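Local structure of microcin B17-processing protein McbC (Escherichia coli str. K-12 substr. MG1655, 6GRH) at residues 17-20 against 21-25. The protein is the FMN-dependent oxidoreductase of the microcin B17 synthetase, needed to process the inactive McbA precursor into the active antibiotic peptide. Residues are numbered along the deposited sequence; the frame is centred on the assembly and turned at random.
Sequences PEVL and AIVKD
Glu18 and Ile22 meet one turn apart on helix 17-27. Ile22 CD1 comes to 3.8 Å from Glu18 CG, and the two chains run obliquely across each other. Glu18 starts with CG anti to its backbone nitrogen (chi1 -173°) and then bends at chi2, which brings the carboxylate over beside the same methyl. Its OE1 and OE2 accept bonds from the backbone nitrogens of Asn211 and Arg210 of the McbB chain.

A second pair lies on another face. Lys24 is extended beyond CG and slants across the end of Leu20, with Lys24 CE 4.0 Å from Leu20 CD1. Its NZ continues to a weak hydrogen bond with Arg252 O. Met1 of the McbD chain packs on both residues.

Val19 and Val23 form the third pair, Val19 CG1 to Val23 CG2 at 4.2 Å. A chi1 of 172° puts CG1 of Val23 anti to the backbone nitrogen and leaves CG2 on the side that faces Val19. Tyr204 of helix 204-227 covers both valines, and Phe26 of the second McbC subunit touches Val23.

Backbone N-H groups of residues 21 to 25 each bond to the carbonyl four residues earlier and hold these pairs in step. Val23 N to Val19 O is 2.9 Å, and Ala21 N to Pro17 O is 3.1 Å. At the start of the helix, Asp16 OD1 accepts from Glu18 N.

The valine contact is purely apolar, whereas the Glu18 carboxylate, with the Ile22 methyl beside it, ties the helix to McbB through two main-chain N-H groups.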
# COMPACT_ATOMS: atom_id res chain seq x y z
N PRO D 17 -9.56 3.54 -11.51
CA PRO D 17 -8.14 3.94 -11.52
C PRO D 17 -7.44 3.73 -10.17
O PRO D 17 -6.24 3.62 -10.14
CB PRO D 17 -8.20 5.45 -11.85
CG PRO D 17 -9.54 5.87 -11.40
CD PRO D 17 -10.45 4.71 -11.61
N GLU D 18 -8.21 3.68 -9.09
CA GLU D 18 -7.66 3.38 -7.78
C GLU D 18 -7.23 1.91 -7.72
O GLU D 18 -6.13 1.60 -7.26
CB GLU D 18 -8.69 3.70 -6.70
CG GLU D 18 -8.16 3.57 -5.27
CD GLU D 18 -7.39 4.80 -4.77
OE1 GLU D 18 -7.24 5.79 -5.53
OE2 GLU D 18 -6.95 4.78 -3.60
N VAL D 19 -8.08 1.01 -8.22
CA VAL D 19 -7.77 -0.40 -8.25
C VAL D 19 -6.52 -0.62 -9.12
O VAL D 19 -5.58 -1.31 -8.71
CB VAL D 19 -8.96 -1.22 -8.77
CG1 VAL D 19 -8.61 -2.67 -8.91
CG2 VAL D 19 -10.13 -1.09 -7.80
N LEU D 20 -6.52 -0.03 -10.31
CA LEU D 20 -5.40 -0.20 -11.22
C LEU D 20 -4.07 0.22 -10.60
O LEU D 20 -3.10 -0.52 -10.71
CB LEU D 20 -5.65 0.56 -12.50
CG LEU D 20 -4.58 0.47 -13.57
CD1 LEU D 20 -4.43 -0.98 -14.01
CD2 LEU D 20 -4.99 1.34 -14.74
N ALA D 21 -4.04 1.39 -9.98
CA ALA D 21 -2.81 1.92 -9.37
C ALA D 21 -2.34 1.06 -8.22
O ALA D 21 -1.16 0.76 -8.13
CB ALA D 21 -3.01 3.35 -8.89
N ILE D 22 -3.27 0.64 -7.36
CA ILE D 22 -2.92 -0.19 -6.21
C ILE D 22 -2.37 -1.54 -6.65
O ILE D 22 -1.36 -2.04 -6.08
CB ILE D 22 -4.12 -0.32 -5.24
CG1 ILE D 22 -4.32 1.06 -4.55
CG2 ILE D 22 -3.90 -1.43 -4.20
CD1 ILE D 22 -5.58 1.21 -3.70
N VAL D 23 -2.98 -2.13 -7.68
CA VAL D 23 -2.51 -3.38 -8.21
C VAL D 23 -1.11 -3.23 -8.86
O VAL D 23 -0.21 -4.05 -8.60
CB VAL D 23 -3.53 -4.01 -9.18
CG1 VAL D 23 -2.93 -5.21 -9.88
CG2 VAL D 23 -4.80 -4.43 -8.44
N LYS D 24 -0.90 -2.20 -9.67
CA LYS D 24 0.42 -1.99 -10.26
C LYS D 24 1.51 -1.75 -9.21
O LYS D 24 2.63 -2.26 -9.35
CB LYS D 24 0.40 -0.83 -11.24
CG LYS D 24 -0.32 -1.08 -12.55
CD LYS D 24 -0.41 0.30 -13.23
CE LYS D 24 -0.66 0.22 -14.68
NZ LYS D 24 -0.54 1.59 -15.30
N ASP D 25 1.18 -0.96 -8.19
CA ASP D 25 2.09 -0.68 -7.11
C ASP D 25 2.54 -1.97 -6.45
O ASP D 25 3.69 -2.08 -6.07
CB ASP D 25 1.44 0.15 -6.01
CG ASP D 25 1.28 1.60 -6.36
OD1 ASP D 25 1.85 2.08 -7.38
OD2 ASP D 25 0.57 2.28 -5.56